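Local coordinates for pirin-like protein YhaK (Escherichia coli, PDB 2VEC) that is a monomeric, redox-sensitive bicupin of the pirin family that lacks quercetin 2,3-dioxygenase activity and whose cellular role is not settled, at residues Ala96-Ser101 with Leu114-Gln119; Thr136-Trp141 with Arg248-Asp253; Ala204-Ile209 with Phe213-His218. All blocks are in the same frame, centred on the assembly; numbering follows the deposited sequence.

Contact 1 (Ala96-Ser101 with Leu114-Gln119)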
loop_
_atom_site.group_PDB
_atom_site.type_symbol
_atom_site.label_atom_id
_atom_site.label_comp_id
_atom_site.label_asym_id
_atom_site.label_seq_id
_atom_site.Cartn_x
_atom_site.Cartn_y
_atom_site.Cartn_z
ATOM N N ALA A 96 -14.203 -8.400 1.271
ATOM C CA ALA A 96 -14.811 -7.519 0.304
ATOM C C ALA A 96 -14.851 -8.185 -1.054
ATOM O O ALA A 96 -14.019 -9.043 -1.354
ATOM C CB ALA A 96 -14.005 -6.233 0.222
ATOM N N GLU A 97 -15.817 -7.781 -1.875
ATOM C CA GLU A 97 -15.852 -8.196 -3.278
ATOM C C GLU A 97 -15.641 -6.983 -4.199
ATOM O O GLU A 97 -16.154 -5.894 -3.929
ATOM C CB GLU A 97 -17.156 -8.952 -3.596
ATOM C CG GLU A 97 -17.308 -9.276 -5.058
ATOM C CD GLU A 97 -18.179 -10.465 -5.348
ATOM O OE1 GLU A 97 -19.245 -10.627 -4.708
ATOM O OE2 GLU A 97 -17.799 -11.237 -6.257
ATOM N N TYR A 98 -14.871 -7.183 -5.271
ATOM C CA TYR A 98 -14.506 -6.119 -6.215
ATOM C C TYR A 98 -15.032 -6.491 -7.577
ATOM O O TYR A 98 -14.692 -7.550 -8.086
ATOM C CB TYR A 98 -12.974 -5.945 -6.263
ATOM C CG TYR A 98 -12.483 -5.480 -4.932
ATOM C CD1 TYR A 98 -12.391 -4.127 -4.656
ATOM C CD2 TYR A 98 -12.210 -6.394 -3.919
ATOM C CE1 TYR A 98 -12.003 -3.692 -3.396
ATOM C CE2 TYR A 98 -11.800 -5.970 -2.669
ATOM C CZ TYR A 98 -11.719 -4.618 -2.409
ATOM O OH TYR A 98 -11.335 -4.181 -1.171
ATOM N N ARG A 99 -15.889 -5.654 -8.154
ATOM C CA ARG A 99 -16.469 -5.964 -9.459
ATOM C C ARG A 99 -16.221 -4.837 -10.437
ATOM O O ARG A 99 -16.108 -3.672 -10.043
ATOM C CB ARG A 99 -17.976 -6.235 -9.350
ATOM C CG ARG A 99 -18.329 -7.354 -8.393
ATOM C CD ARG A 99 -19.808 -7.781 -8.493
ATOM N NE ARG A 99 -20.009 -9.102 -7.898
ATOM C CZ ARG A 99 -21.109 -9.477 -7.243
ATOM N NH1 ARG A 99 -22.122 -8.622 -7.089
ATOM N NH2 ARG A 99 -21.204 -10.707 -6.730
ATOM N N ASP A 100 -16.131 -5.172 -11.718
ATOM C CA ASP A 100 -16.011 -4.130 -12.715
ATOM C C ASP A 100 -17.112 -4.232 -13.766
ATOM O O ASP A 100 -17.836 -5.222 -13.811
ATOM C CB ASP A 100 -14.592 -4.064 -13.303
ATOM C CG ASP A 100 -14.289 -5.155 -14.318
ATOM O OD1 ASP A 100 -15.202 -5.742 -14.953
ATOM O OD2 ASP A 100 -13.084 -5.385 -14.541
ATOM N N SER A 101 -17.252 -3.206 -14.591
ATOM C CA SER A 101 -18.328 -3.189 -15.585
ATOM C C SER A 101 -18.163 -4.197 -16.729
ATOM O O SER A 101 -19.071 -4.354 -17.545
ATOM C CB SER A 101 -18.569 -1.772 -16.116
ATOM O OG SER A 101 -17.363 -1.114 -16.452
ATOM N N LEU A 114 -4.487 -7.085 -3.117
ATOM C CA LEU A 114 -5.147 -7.221 -4.411
ATOM C C LEU A 114 -4.633 -6.097 -5.307
ATOM O O LEU A 114 -4.659 -4.938 -4.879
ATOM C CB LEU A 114 -6.660 -7.063 -4.188
ATOM C CG LEU A 114 -7.615 -6.750 -5.356
ATOM C CD1 LEU A 114 -7.680 -7.926 -6.355
ATOM C CD2 LEU A 114 -8.990 -6.511 -4.817
ATOM N N LEU A 115 -4.242 -6.419 -6.535
ATOM C CA LEU A 115 -3.919 -5.392 -7.515
ATOM C C LEU A 115 -4.944 -5.390 -8.664
ATOM O O LEU A 115 -5.186 -6.410 -9.307
ATOM C CB LEU A 115 -2.493 -5.582 -8.069
ATOM C CG LEU A 115 -2.076 -4.554 -9.129
ATOM C CD1 LEU A 115 -1.802 -3.168 -8.506
ATOM C CD2 LEU A 115 -0.845 -5.001 -9.922
ATOM N N LEU A 116 -5.566 -4.243 -8.909
ATOM C CA LEU A 116 -6.434 -4.079 -10.087
ATOM C C LEU A 116 -5.714 -3.190 -11.069
ATOM O O LEU A 116 -5.426 -2.036 -10.744
ATOM C CB LEU A 116 -7.770 -3.442 -9.656
ATOM C CG LEU A 116 -8.525 -4.207 -8.566
ATOM C CD1 LEU A 116 -9.720 -3.383 -8.078
ATOM C CD2 LEU A 116 -8.998 -5.545 -9.155
ATOM N N SER A 117 -5.417 -3.728 -12.251
ATOM C CA SER A 117 -4.719 -2.972 -13.310
ATOM C C SER A 117 -5.853 -2.460 -14.144
ATOM O O SER A 117 -6.453 -3.225 -14.901
ATOM C CB SER A 117 -3.782 -3.876 -14.102
ATOM O OG SER A 117 -2.714 -4.256 -13.236
ATOM N N THR A 118 -6.228 -1.202 -13.910
ATOM C CA THR A 118 -7.533 -0.723 -14.372
ATOM C C THR A 118 -7.475 -0.327 -15.839
ATOM O O THR A 118 -6.386 -0.088 -16.395
ATOM C CB THR A 118 -8.070 0.456 -13.530
ATOM O OG1 THR A 118 -7.245 1.599 -13.743
ATOM C CG2 THR A 118 -8.077 0.113 -12.031
ATOM N N GLN A 119 -8.651 -0.250 -16.447
ATOM C CA GLN A 119 -8.769 -0.003 -17.873
ATOM C C GLN A 119 -9.642 1.216 -18.101
ATOM O O GLN A 119 -10.645 1.388 -17.424
ATOM C CB GLN A 119 -9.418 -1.189 -18.593
ATOM C CG GLN A 119 -8.915 -2.580 -18.253
ATOM C CD GLN A 119 -9.779 -3.668 -18.934
ATOM O OE1 GLN A 119 -10.695 -4.244 -18.322
ATOM N NE2 GLN A 119 -9.515 -3.918 -20.228
HETATM O O HOH W 1 -10.757 -3.888 -15.454
#
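Tyr98 on strand 95-100 meets Leu114 and Leu116 on strand 112-116, across the inside of the first cupin domain. The two strands belong to different sheets of this β-sandwich, and no hydrogen bond links the segments directly. Early in the first segment, Glu97 points away from the second. Its OE1 forms a salt bridge with Arg99 NH2 at 2.8 Å, so this charge pair stays on the outer side of the sheet.

Tyr98 points inward. Its CG is anti to the carbonyl carbon (chi1 -64°), which lays one ring face against Leu114 CD2. This methyl makes a CH-pi contact, 3.6 Å from the centroid and 23° off the ring normal. It is shifted toward the rim, and its closest ring atom is Tyr98 CD2 at 3.3 Å, which is tight packing. Leu114 runs by the ring in the sense opposite to the tyrosine. Leu116 CD1 comes obliquely to Tyr98 CD1 at 4.4 Å, a looser touch.

Asp100 also points toward the second segment but reaches it at most through water. One water lies 2.9 Å from Asp100 OD2 and 2.9 Å from Gln119 OE1, between the end of strand 95-100 and the loop after strand 112-116. It has more acceptors near it than protons to give, so not both bonds need be made at once. Asp100 OD1 is taken up by the backbone N atoms of Glu102 and Asn104.

The contact is thus apolar in the middle and hydrated at one end. Leucine methyl groups pack on the tyrosine ring, while its hydroxyl bonds Glu126 OE2, outside the segments.

Contact 2 (Thr136-Trp141 with Arg248-Asp253)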
loop_
_atom_site.group_PDB
_atom_site.type_symbol
_atom_site.label_atom_id
_atom_site.label_comp_id
_atom_site.label_asym_id
_atom_site.label_seq_id
_atom_site.Cartn_x
_atom_site.Cartn_y
_atom_site.Cartn_z
ATOM N N THR A 136 -12.062 -3.060 6.755
ATOM C CA THR A 136 -11.015 -2.038 6.772
ATOM C C THR A 136 -9.946 -2.381 5.733
ATOM O O THR A 136 -9.474 -3.507 5.667
ATOM C CB THR A 136 -10.297 -1.931 8.131
ATOM O OG1 THR A 136 -11.247 -1.746 9.184
ATOM C CG2 THR A 136 -9.281 -0.722 8.130
ATOM N N ARG A 137 -9.577 -1.425 4.907
ATOM C CA ARG A 137 -8.587 -1.741 3.906
ATOM C C ARG A 137 -7.779 -0.515 3.543
ATOM O O ARG A 137 -8.298 0.597 3.586
ATOM C CB ARG A 137 -9.212 -2.372 2.673
ATOM C CG ARG A 137 -10.201 -1.525 1.928
ATOM C CD ARG A 137 -9.549 -0.936 0.710
ATOM N NE ARG A 137 -10.517 -0.036 0.070
ATOM C CZ ARG A 137 -10.509 1.282 0.205
ATOM N NH1 ARG A 137 -9.573 1.867 0.940
ATOM N NH2 ARG A 137 -11.425 2.006 -0.423
ATOM N N MET A 138 -6.518 -0.737 3.213
ATOM C CA MET A 138 -5.628 0.351 2.814
ATOM C C MET A 138 -5.532 0.236 1.300
ATOM O O MET A 138 -5.644 -0.864 0.747
ATOM C CB MET A 138 -4.285 0.181 3.481
ATOM C CG MET A 138 -3.210 1.142 2.969
ATOM S SD MET A 138 -1.819 1.245 4.112
ATOM C CE MET A 138 -2.540 2.118 5.521
ATOM N N GLN A 139 -5.423 1.372 0.632
ATOM C CA GLN A 139 -5.492 1.398 -0.841
ATOM C C GLN A 139 -4.449 2.354 -1.301
ATOM O O GLN A 139 -4.322 3.448 -0.718
ATOM C CB GLN A 139 -6.899 1.836 -1.280
ATOM C CG GLN A 139 -7.035 1.995 -2.792
ATOM C CD GLN A 139 -8.430 2.339 -3.210
ATOM O OE1 GLN A 139 -8.746 3.506 -3.401
ATOM N NE2 GLN A 139 -9.285 1.333 -3.343
ATOM N N LEU A 140 -3.665 1.940 -2.306
ATOM C CA LEU A 140 -2.668 2.777 -2.949
ATOM C C LEU A 140 -3.112 2.991 -4.401
ATOM O O LEU A 140 -3.654 2.051 -5.003
ATOM C CB LEU A 140 -1.319 2.011 -2.977
ATOM C CG LEU A 140 -0.403 1.923 -1.747
ATOM C CD1 LEU A 140 -1.093 1.424 -0.485
ATOM C CD2 LEU A 140 0.789 1.008 -2.088
ATOM N N TRP A 141 -2.921 4.189 -4.965
ATOM C CA TRP A 141 -3.063 4.389 -6.418
ATOM C C TRP A 141 -1.681 4.738 -6.979
ATOM O O TRP A 141 -1.023 5.647 -6.436
ATOM C CB TRP A 141 -3.979 5.579 -6.767
ATOM C CG TRP A 141 -5.418 5.540 -6.301
ATOM C CD1 TRP A 141 -6.010 4.665 -5.397
ATOM C CD2 TRP A 141 -6.417 6.471 -6.662
ATOM N NE1 TRP A 141 -7.328 5.010 -5.211
ATOM C CE2 TRP A 141 -7.606 6.110 -5.987
ATOM C CE3 TRP A 141 -6.435 7.591 -7.520
ATOM C CZ2 TRP A 141 -8.788 6.842 -6.127
ATOM C CZ3 TRP A 141 -7.637 8.308 -7.659
ATOM C CH2 TRP A 141 -8.779 7.929 -6.984
ATOM N N ARG A 248 3.143 -2.560 11.866
ATOM C CA ARG A 248 2.937 -2.997 10.491
ATOM C C ARG A 248 3.159 -1.741 9.666
ATOM O O ARG A 248 2.633 -0.663 10.021
ATOM C CB ARG A 248 1.550 -3.550 10.254
ATOM C CG ARG A 248 1.373 -4.987 10.758
ATOM C CD ARG A 248 0.011 -5.506 10.340
ATOM N NE ARG A 248 -0.185 -5.592 8.892
ATOM C CZ ARG A 248 -1.294 -6.103 8.363
ATOM N NH1 ARG A 248 -2.247 -6.564 9.199
ATOM N NH2 ARG A 248 -1.443 -6.158 7.048
ATOM N N ALA A 249 3.937 -1.864 8.590
ATOM C CA ALA A 249 4.260 -0.713 7.777
ATOM C C ALA A 249 4.430 -1.103 6.316
ATOM O O ALA A 249 4.567 -2.298 5.987
ATOM C CB ALA A 249 5.573 -0.071 8.292
ATOM N N LEU A 250 4.525 -0.097 5.463
ATOM C CA LEU A 250 4.877 -0.323 4.068
ATOM C C LEU A 250 6.105 0.512 3.769
ATOM O O LEU A 250 6.270 1.609 4.339
ATOM C CB LEU A 250 3.767 0.211 3.147
ATOM C CG LEU A 250 2.397 -0.464 3.216
ATOM C CD1 LEU A 250 1.396 0.214 2.250
ATOM C CD2 LEU A 250 2.462 -1.982 2.952
ATOM N N LEU A 251 6.957 0.005 2.878
ATOM C CA LEU A 251 8.006 0.834 2.315
ATOM C C LEU A 251 7.816 0.696 0.819
ATOM O O LEU A 251 7.775 -0.442 0.277
ATOM C CB LEU A 251 9.413 0.368 2.703
ATOM C CG LEU A 251 10.559 1.296 2.202
ATOM C CD1 LEU A 251 11.774 1.248 3.134
ATOM C CD2 LEU A 251 10.994 0.843 0.782
ATOM N N ILE A 252 7.656 1.845 0.164
ATOM C CA ILE A 252 7.452 1.854 -1.297
ATOM C C ILE A 252 8.666 2.455 -1.958
ATOM O O ILE A 252 9.059 3.577 -1.628
ATOM C CB ILE A 252 6.218 2.671 -1.710
ATOM C CG1 ILE A 252 5.102 2.519 -0.664
ATOM C CG2 ILE A 252 5.816 2.294 -3.164
ATOM C CD1 ILE A 252 3.721 3.247 -0.991
ATOM N N ASP A 253 9.259 1.719 -2.900
ATOM C CA ASP A 253 10.483 2.139 -3.574
ATOM C C ASP A 253 10.019 2.678 -4.926
ATOM O O ASP A 253 9.441 1.937 -5.738
ATOM C CB ASP A 253 11.333 0.849 -3.692
ATOM C CG ASP A 253 12.545 0.967 -4.572
ATOM O OD1 ASP A 253 12.708 1.927 -5.366
ATOM O OD2 ASP A 253 13.379 -0.001 -4.503
#
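Leu140 in the first cupin domain meets Leu250 and Ile252 in the second. Strands 136-141 and 248-253 run nearly parallel, at 9°, with their axes 11.4 Å apart. That spacing is too wide for backbone pairing, so at these segments the sheets meet through side chains.

In Leu140, CB leaves the strand toward the other domain. CG follows, anti to the carbonyl carbon (chi1 -79°), and there the chain forks. CD1 meets Leu250 CD1 at 3.9 Å. CD2 meets Ile252 CD1 at 3.8 Å. Both approaches are tip to tip, so one leucine spans two residues of the opposite strand with its two methyl groups.

Leu250 CD1 is shared. Besides Leu140 it touches Met138 SD at 3.9 Å. The thioether passes alongside the leucine, the two pointing opposite ways. Leu66 and Leu184, from strands on each side of the interface, also pack on Leu140, and Ile209 packs on Met138.

On the other face, toward the inside of the first cupin, polar side chains gather. Trp141 NE1 donates to Gln139 OE1 at 2.7 Å, with the acceptor in the indole plane and the donor well above the carbonyl plane. Asn67 ND2 is also bonded to Gln139 OE1, and Gln139 NE2 is bonded to Asn89 OD1. Arg137 forms a salt bridge to Glu126.

The interface between the two cupins is therefore built here from methyl groups and one sulfur. All four touching residues are buried, and no polar bond joins the strands. Its contribution is probably van der Waals packing and the exclusion of water.

Contact 3 (Ala204-Ile209 with Phe213-His218)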
loop_
_atom_site.group_PDB
_atom_site.type_symbol
_atom_site.label_atom_id
_atom_site.label_comp_id
_atom_site.label_asym_id
_atom_site.label_seq_id
_atom_site.Cartn_x
_atom_site.Cartn_y
_atom_site.Cartn_z
ATOM N N ALA A 204 11.640 7.043 -1.734
ATOM C CA ALA A 204 10.919 6.008 -0.986
ATOM C C ALA A 204 9.794 6.670 -0.233
ATOM O O ALA A 204 9.901 7.871 0.162
ATOM C CB ALA A 204 11.830 5.361 -0.016
ATOM N N TYR A 205 8.735 5.913 -0.005
ATOM C CA TYR A 205 7.692 6.400 0.868
ATOM C C TYR A 205 7.529 5.353 1.962
ATOM O O TYR A 205 7.412 4.130 1.685
ATOM C CB TYR A 205 6.381 6.551 0.090
ATOM C CG TYR A 205 5.230 7.031 0.951
ATOM C CD1 TYR A 205 5.090 8.374 1.214
ATOM C CD2 TYR A 205 4.277 6.138 1.448
ATOM C CE1 TYR A 205 4.037 8.856 2.034
ATOM C CE2 TYR A 205 3.194 6.610 2.215
ATOM C CZ TYR A 205 3.116 7.967 2.516
ATOM O OH TYR A 205 2.104 8.456 3.300
ATOM N N LEU A 206 7.459 5.826 3.216
ATOM C CA LEU A 206 7.205 4.961 4.376
ATOM C C LEU A 206 5.801 5.225 4.897
ATOM O O LEU A 206 5.422 6.389 5.020
ATOM C CB LEU A 206 8.180 5.320 5.507
ATOM C CG LEU A 206 9.652 5.435 5.090
ATOM C CD1 LEU A 206 10.485 5.648 6.349
ATOM C CD2 LEU A 206 10.119 4.158 4.391
ATOM N N GLN A 207 5.066 4.171 5.297
ATOM C CA GLN A 207 3.719 4.337 5.834
ATOM C C GLN A 207 3.552 3.488 7.075
ATOM O O GLN A 207 3.834 2.293 7.046
ATOM C CB GLN A 207 2.634 3.987 4.779
ATOM C CG GLN A 207 1.191 4.116 5.332
ATOM C CD GLN A 207 0.877 5.569 5.708
ATOM O OE1 GLN A 207 1.244 6.482 4.965
ATOM N NE2 GLN A 207 0.220 5.786 6.834
ATOM N N SER A 208 3.094 4.097 8.166
ATOM C CA SER A 208 2.690 3.328 9.321
ATOM C C SER A 208 1.268 2.796 9.060
ATOM O O SER A 208 0.327 3.614 8.835
ATOM C CB SER A 208 2.719 4.222 10.569
ATOM O OG SER A 208 1.893 3.642 11.604
ATOM N N ILE A 209 1.105 1.467 9.079
ATOM C CA ILE A 209 -0.243 0.890 9.070
ATOM C C ILE A 209 -0.741 0.856 10.518
ATOM O O ILE A 209 -1.861 1.326 10.832
ATOM C CB ILE A 209 -0.271 -0.512 8.439
ATOM C CG1 ILE A 209 0.089 -0.441 6.925
ATOM C CG2 ILE A 209 -1.677 -1.161 8.604
ATOM C CD1 ILE A 209 0.414 -1.884 6.344
ATOM N N PHE A 213 7.623 3.975 14.336
ATOM C CA PHE A 213 8.916 3.459 13.914
ATOM C C PHE A 213 9.776 4.598 13.432
ATOM O O PHE A 213 9.282 5.707 13.230
ATOM C CB PHE A 213 8.777 2.367 12.835
ATOM C CG PHE A 213 8.249 2.820 11.484
ATOM C CD1 PHE A 213 6.914 3.216 11.313
ATOM C CD2 PHE A 213 9.068 2.763 10.346
ATOM C CE1 PHE A 213 6.404 3.580 10.010
ATOM C CE2 PHE A 213 8.578 3.133 9.062
ATOM C CZ PHE A 213 7.231 3.526 8.893
ATOM N N HIS A 214 11.065 4.330 13.271
ATOM C CA HIS A 214 11.915 5.325 12.661
ATOM C C HIS A 214 12.781 4.733 11.583
ATOM O O HIS A 214 12.931 3.521 11.487
ATOM C CB HIS A 214 12.747 6.081 13.705
ATOM C CG HIS A 214 13.573 5.198 14.600
ATOM N ND1 HIS A 214 13.034 4.483 15.652
ATOM C CD2 HIS A 214 14.905 4.939 14.612
ATOM C CE1 HIS A 214 13.998 3.815 16.267
ATOM N NE2 HIS A 214 15.148 4.100 15.675
ATOM N N ALA A 215 13.291 5.599 10.721
ATOM C CA ALA A 215 14.149 5.151 9.646
ATOM C C ALA A 215 15.543 5.715 9.866
ATOM O O ALA A 215 15.693 6.869 10.281
ATOM C CB ALA A 215 13.604 5.594 8.334
ATOM N N LEU A 216 16.546 4.877 9.606
ATOM C CA LEU A 216 17.951 5.263 9.583
ATOM C C LEU A 216 18.532 5.100 8.183
ATOM O O LEU A 216 18.161 4.185 7.436
ATOM C CB LEU A 216 18.782 4.379 10.525
ATOM C CG LEU A 216 18.180 3.863 11.837
ATOM C CD1 LEU A 216 19.036 2.726 12.386
ATOM C CD2 LEU A 216 18.234 5.030 12.799
ATOM N N THR A 217 19.453 5.993 7.846
ATOM C CA THR A 217 20.288 5.889 6.647
ATOM C C THR A 217 21.699 6.202 7.114
ATOM O O THR A 217 21.888 7.075 7.960
ATOM C CB THR A 217 19.864 6.874 5.542
ATOM O OG1 THR A 217 19.864 8.215 6.051
ATOM C CG2 THR A 217 18.473 6.564 5.087
ATOM N N HIS A 218 22.676 5.443 6.618
ATOM C CA HIS A 218 24.076 5.593 7.028
ATOM C C HIS A 218 24.224 5.551 8.551
ATOM O O HIS A 218 25.082 6.252 9.115
ATOM C CB HIS A 218 24.713 6.888 6.471
ATOM C CG HIS A 218 24.407 7.143 5.029
ATOM N ND1 HIS A 218 23.581 8.170 4.616
ATOM C CD2 HIS A 218 24.797 6.497 3.903
ATOM C CE1 HIS A 218 23.475 8.145 3.298
ATOM N NE2 HIS A 218 24.205 7.143 2.842
#
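Leu206 and Ala215 face each other with their CA atoms 8.7 Å apart, on strands 204-208 and 213-217, which run close to antiparallel at 161°. The strands lie in different sheets of the second cupin domain. The chain turns a corner at Ile209 and crosses from one sheet to the other, so this contact spans the inside of the β-sandwich.

Phe213 fills much of the gap. Its CG sits between the backbone N and the carbonyl carbon (chi1 67°), which swings the ring toward the opposite strand. Ser208 CB meets the ring edge, near the ring plane, 3.8 Å from Phe213 CE1. Leu206 passes Phe213 obliquely, with its CB 3.9 Å from Phe213 CZ. The end of Leu206 reaches farther along the strand, where CD1 packs against Ala215 CB at 3.7 Å. Leu225, Leu241 and Leu247 of neighbouring strands add to the apolar packing round Phe213.

Ser208 turns its hydroxyl elsewhere. OG is hydrogen-bonded to Gly211 O and Gly228 N, which ties the corner of the chain to the residue after Cys227, the disulfide partner of Cys33.

Gln207 points away from Phe213, to the face of its sheet that looks toward the first domain. Tyr205 OH donates to Gln207 OE1 at 2.7 Å, meeting the carbonyl almost head-on. Gln207 NE2 donates to Ser208 O at 3.0 Å, from above the carbonyl plane, and also bonds Gly228 O. The amide is thereby fixed at both ends.

The chemistry divides by face. Carbon packs on carbon inside the sandwich. The buried polar groups of Ser208 and Gln207 find their partners among the corner residues and on the side of the sheet that faces the first domain.

Overall arrangement
From the N terminus, contact 1 comes first and closes a short loop of 12 residues, joining the two sheets of the first cupin domain. Contact 2 opens after it and closes only 107 residues farther on, bringing the two domains together near the centre of the chain. Contact 3 falls within that long loop and joins the two sheets of the second domain. Strands 203-208 and 247-254 are neighbours in one sheet, and Ile252 N probably bonds Tyr205 O, so contacts 2 and 3 are directly coupled. Contact 1 touches contact 2 by packing of Tyr98 on Arg137. Contacts 1 and 3 lie on opposite sides of the centre, about 29 Å apart between centres.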